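Gamma-glutamyltransferase 1 Threonine peptidase. MEROPS family T03 (Pseudomonas nitroreducens, PDB 7D9E) transfers the gamma-glutamyl group of glutathione and related gamma-glutamyl compounds to amino acids, or to water. Local coordinates at residues B[100-103]-B[104-108]; B[38-41]-B[42-45]. All coordinates share one frame; numbering follows the deposited sequence.

Contact 1. Residues B[100-103]-B[104-108]; sequences SIFQ and VLNNV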
loop_
_atom_site.group_PDB
_atom_site.type_symbol
_atom_site.label_atom_id
_atom_site.label_comp_id
_atom_site.label_asym_id
_atom_site.label_seq_id
_atom_site.Cartn_x
_atom_site.Cartn_y
_atom_site.Cartn_z
ATOM N N SER B 100 9.867 4.848 1.672
ATOM C CA SER B 100 10.630 3.896 0.857
ATOM C C SER B 100 10.592 4.265 -0.623
ATOM O O SER B 100 11.616 4.187 -1.308
ATOM C CB SER B 100 10.144 2.474 1.046
ATOM O OG SER B 100 10.727 1.858 2.201
ATOM N N ILE B 101 9.423 4.665 -1.134
ATOM C CA ILE B 101 9.353 5.124 -2.519
ATOM C C ILE B 101 10.281 6.318 -2.749
ATOM O O ILE B 101 11.008 6.370 -3.756
ATOM C CB ILE B 101 7.905 5.423 -2.903
ATOM C CG1 ILE B 101 7.151 4.112 -2.985
ATOM C CG2 ILE B 101 7.846 6.192 -4.239
ATOM C CD1 ILE B 101 5.673 4.233 -3.122
ATOM N N PHE B 102 10.275 7.287 -1.822
ATOM C CA PHE B 102 11.150 8.451 -1.911
ATOM C C PHE B 102 12.605 8.032 -2.009
ATOM O O PHE B 102 13.352 8.568 -2.830
ATOM C CB PHE B 102 10.909 9.309 -0.669
ATOM C CG PHE B 102 11.770 10.542 -0.550
ATOM C CD1 PHE B 102 11.917 11.443 -1.602
ATOM C CD2 PHE B 102 12.359 10.847 0.668
ATOM C CE1 PHE B 102 12.649 12.610 -1.424
ATOM C CE2 PHE B 102 13.097 12.004 0.828
ATOM C CZ PHE B 102 13.230 12.873 -0.211
ATOM N N GLN B 103 13.025 7.072 -1.176
ATOM C CA GLN B 103 14.410 6.621 -1.224
ATOM C C GLN B 103 14.721 5.973 -2.561
ATOM O O GLN B 103 15.755 6.255 -3.161
ATOM C CB GLN B 103 14.696 5.674 -0.054
ATOM C CG GLN B 103 14.840 6.439 1.273
ATOM C CD GLN B 103 14.813 5.528 2.480
ATOM O OE1 GLN B 103 15.866 5.096 2.976
ATOM N NE2 GLN B 103 13.615 5.228 2.963
ATOM N N VAL B 104 13.823 5.132 -3.068
ATOM C CA VAL B 104 14.088 4.516 -4.362
ATOM C C VAL B 104 14.183 5.579 -5.455
ATOM O O VAL B 104 15.057 5.505 -6.334
ATOM C CB VAL B 104 13.063 3.419 -4.688
ATOM C CG1 VAL B 104 13.261 2.893 -6.108
ATOM C CG2 VAL B 104 13.164 2.256 -3.694
ATOM N N LEU B 105 13.283 6.576 -5.429
ATOM C CA LEU B 105 13.347 7.653 -6.416
ATOM C C LEU B 105 14.662 8.412 -6.309
ATOM O O LEU B 105 15.276 8.766 -7.329
ATOM C CB LEU B 105 12.163 8.607 -6.241
ATOM C CG LEU B 105 10.799 8.019 -6.574
ATOM C CD1 LEU B 105 9.711 9.013 -6.144
ATOM C CD2 LEU B 105 10.664 7.716 -8.047
ATOM N N ASN B 106 15.097 8.706 -5.080
ATOM C CA ASN B 106 16.390 9.367 -4.917
ATOM C C ASN B 106 17.513 8.515 -5.505
ATOM O O ASN B 106 18.418 9.034 -6.159
ATOM C CB ASN B 106 16.690 9.618 -3.440
ATOM C CG ASN B 106 15.759 10.644 -2.818
ATOM O OD1 ASN B 106 15.041 11.356 -3.507
ATOM N ND2 ASN B 106 15.840 10.764 -1.509
ATOM N N ASN B 107 17.451 7.205 -5.292
ATOM C CA ASN B 107 18.509 6.317 -5.775
ATOM C C ASN B 107 18.560 6.289 -7.295
ATOM O O ASN B 107 19.651 6.272 -7.885
ATOM C CB ASN B 107 18.242 4.923 -5.215
ATOM C CG ASN B 107 18.375 4.880 -3.715
ATOM O OD1 ASN B 107 18.810 5.857 -3.100
ATOM N ND2 ASN B 107 18.020 3.752 -3.113
ATOM N N VAL B 108 17.396 6.273 -7.943
ATOM C CA VAL B 108 17.343 6.266 -9.402
ATOM C C VAL B 108 17.708 7.628 -9.978
ATOM O O VAL B 108 18.502 7.719 -10.917
ATOM C CB VAL B 108 15.943 5.819 -9.871
ATOM C CG1 VAL B 108 15.794 6.022 -11.369
ATOM C CG2 VAL B 108 15.671 4.381 -9.487
#
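Phe102 and Asn106, one helical turn apart, meet amide over ring. ND2 of Asn106 stands 3.5 Å above the plane of the Phe102 ring, over its centre, while OD1 lies past the rim on the CE1 side, 3.4 Å from CE1 of Phe102; at 73° the amide stands steeply on the ring. Phe102 carries its ring anti to the backbone N (chi1 178°), which swings it beside its own carbonyl and forward to the next turn. The amide is also held from outside, ND2 bonding to Tyr299 OH of the large subunit. Replacing Phe102 by alanine would remove the ring, and the Asn106 amide would probably lose the surface under ND2, with a gap left towards Leu278 of the large subunit. Gln103 stretches away from the next turn, its NE2 bonding to the backbone oxygens of Val124 and Thr99. Its carbonyl O receives Asn107 N at 2.9 Å, while Asn107 sends ND2 to the carbonyl of Ala118. These residues belong to helix 97-109 of the Ntn-hydrolase fold, whose other side rests on strand 84-90: Val104 touches Leu89, and Leu105 touches Leu87. Val104 N bonds to Ser100 O at 3.0 Å, and CG2 of Val104 lies 3.4 Å from that same Ser100 O. Ile101 and Leu105 run alongside each other, CG2 of Ile101 lying 3.9 Å from CD1 of Leu105.

Contact 2. Residues B[38-41]-B[42-45]; sequences NDEM and DDFS. With DON (6-diazenyl-5-oxo-L-norleucine), chain D.
A short 3-10 turn in the gamma-glutamyl pocket sets the carboxylates of Glu40 and Asp43 round the alpha-amino group of the bound inhibitor DON, on which they converge with their planes 47° apart. Asp43 OD2 accepts from DON N at 2.6 Å; Glu40 OE2, in one of two deposited conformers, accepts from the same nitrogen at 2.8 Å. The Glu40 chain bends at chi2 (74°), which turns the carboxylate towards Asp43 and DON N. Asp43 N bonds to Glu40 O at 2.9 Å, the donor standing above the carbonyl plane, and Phe44 N bonds to Met41 O at 3.1 Å. Just before the 3-10 segment Asn38 forms an Asx turn, OD1 accepting from Glu40 N in the carbonyl plane, on a lone pair. Met41, within the turn, and Phe44, just after it, lie alongside each other in a Met-aromatic contact: SD of Met41 meets the ring edge in plane, 3.7 Å from CE2 of Phe44. Glu40 OE2 and Asp43 OD2, two acceptors of like charge, are only 3.4 Å apart, and Arg94 of the large subunit forms salt bridges to both. With this arginine and the ligand's amino group, probably protonated, beside them, the two acids probably remain ionised and select ligands with a charged alpha-amino group.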
loop_
_atom_site.group_PDB
_atom_site.type_symbol
_atom_site.label_atom_id
_atom_site.label_comp_id
_atom_site.label_asym_id
_atom_site.label_seq_id
_atom_site.Cartn_x
_atom_site.Cartn_y
_atom_site.Cartn_z
ATOM N N ASN B 38 -10.469 -7.733 6.047
ATOM C CA ASN B 38 -9.464 -6.774 6.459
ATOM C C ASN B 38 -9.630 -6.319 7.913
ATOM O O ASN B 38 -10.679 -6.488 8.550
ATOM C CB ASN B 38 -9.574 -5.525 5.582
ATOM C CG ASN B 38 -10.850 -4.762 5.849
ATOM O OD1 ASN B 38 -10.889 -3.902 6.732
ATOM N ND2 ASN B 38 -11.915 -5.080 5.103
ATOM N N ASP B 39 -8.545 -5.726 8.442
ATOM C CA ASP B 39 -8.617 -4.947 9.687
ATOM C C ASP B 39 -8.230 -3.495 9.434
ATOM O O ASP B 39 -7.460 -2.905 10.206
ATOM C CB ASP B 39 -7.852 -5.575 10.871
ATOM C CG ASP B 39 -6.350 -5.832 10.625
ATOM O OD1 ASP B 39 -5.857 -5.513 9.547
ATOM O OD2 ASP B 39 -5.704 -6.421 11.543
ATOM N N GLU B 40 -8.779 -2.909 8.369
ATOM C CA GLU B 40 -8.390 -1.560 7.968
ATOM C C GLU B 40 -8.869 -0.494 8.941
ATOM O O GLU B 40 -8.348 0.629 8.910
ATOM C CB GLU B 40 -8.941 -1.255 6.582
ATOM C CG GLU B 40 -8.003 -0.522 5.678
ATOM C CD GLU B 40 -6.890 -1.402 5.165
ATOM O OE1 GLU B 40 -7.171 -2.388 4.425
ATOM O OE2 GLU B 40 -5.715 -1.086 5.457
ATOM N N MET B 41 -9.840 -0.812 9.793
ATOM C CA MET B 41 -10.359 0.196 10.712
ATOM C C MET B 41 -9.254 0.771 11.596
ATOM O O MET B 41 -9.372 1.904 12.082
ATOM C CB MET B 41 -11.528 -0.384 11.587
ATOM C CG MET B 41 -12.722 -0.746 10.657
ATOM S SD MET B 41 -13.585 0.784 9.996
ATOM C CE MET B 41 -14.194 1.415 11.579
ATOM N N ASP B 42 -8.164 0.030 11.801
ATOM C CA ASP B 42 -7.092 0.529 12.652
ATOM C C ASP B 42 -6.341 1.701 12.026
ATOM O O ASP B 42 -5.558 2.366 12.713
ATOM C CB ASP B 42 -6.100 -0.583 13.000
ATOM C CG ASP B 42 -5.102 -0.142 14.053
ATOM O OD1 ASP B 42 -5.534 0.115 15.197
ATOM O OD2 ASP B 42 -3.882 -0.070 13.770
ATOM N N ASP B 43 -6.546 1.969 10.748
ATOM C CA ASP B 43 -5.925 3.123 10.120
ATOM C C ASP B 43 -6.633 4.437 10.450
ATOM O O ASP B 43 -6.062 5.503 10.190
ATOM C CB ASP B 43 -5.880 2.893 8.623
ATOM C CG ASP B 43 -4.681 2.059 8.186
ATOM O OD1 ASP B 43 -3.806 1.705 9.035
ATOM O OD2 ASP B 43 -4.619 1.712 6.993
ATOM N N PHE B 44 -7.847 4.399 10.987
ATOM C CA PHE B 44 -8.415 5.615 11.543
ATOM C C PHE B 44 -7.669 5.980 12.827
ATOM O O PHE B 44 -7.001 5.143 13.446
ATOM C CB PHE B 44 -9.873 5.413 11.940
ATOM C CG PHE B 44 -10.860 5.421 10.798
ATOM C CD1 PHE B 44 -11.050 6.534 10.019
ATOM C CD2 PHE B 44 -11.634 4.285 10.553
ATOM C CE1 PHE B 44 -12.008 6.540 8.990
ATOM C CE2 PHE B 44 -12.588 4.287 9.532
ATOM C CZ PHE B 44 -12.772 5.411 8.763
ATOM N N SER B 45 -7.802 7.230 13.251
ATOM C CA SER B 45 -7.450 7.600 14.617
ATOM C C SER B 45 -8.551 7.099 15.554
ATOM O O SER B 45 -9.715 7.481 15.407
ATOM C CB SER B 45 -7.298 9.116 14.721
ATOM O OG SER B 45 -6.936 9.493 16.039
HETATM O O DON D . -3.251 1.644 4.113
HETATM C C DON D . -2.133 1.686 4.860
HETATM O OXT DON D . -1.404 2.670 4.791
HETATM C CA DON D . -1.903 0.383 5.604
HETATM N N DON D . -3.148 -0.198 6.054
HETATM C CB DON D . -1.038 -0.418 4.608
HETATM C C1E DON D . -0.831 -1.835 5.052
HETATM C C1D DON D . 0.235 -2.439 4.175
HETATM O O1J DON D . 0.755 -1.812 3.238
#

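In the fold
Contact 2 comes first along the chain, in the long loop between strands 13-19 and 77-81, and contact 1 follows on helix 97-109. Their centres lie 27 Å apart, on opposite sides of the chain's centre, and their nearest atoms are about 15 Å apart, so they do not touch. What lies between them in sequence includes strands 77-81 and 84-90 and pocket residues Ser72, Ser73, Gly93 and Gly94. DON bonds directly to the turn of contact 2, whereas the Ile101 side chain of contact 1 remains about 10 Å from it. One contact thus shapes the substrate site, the other the helix packed against the sheet, and both meet the large subunit.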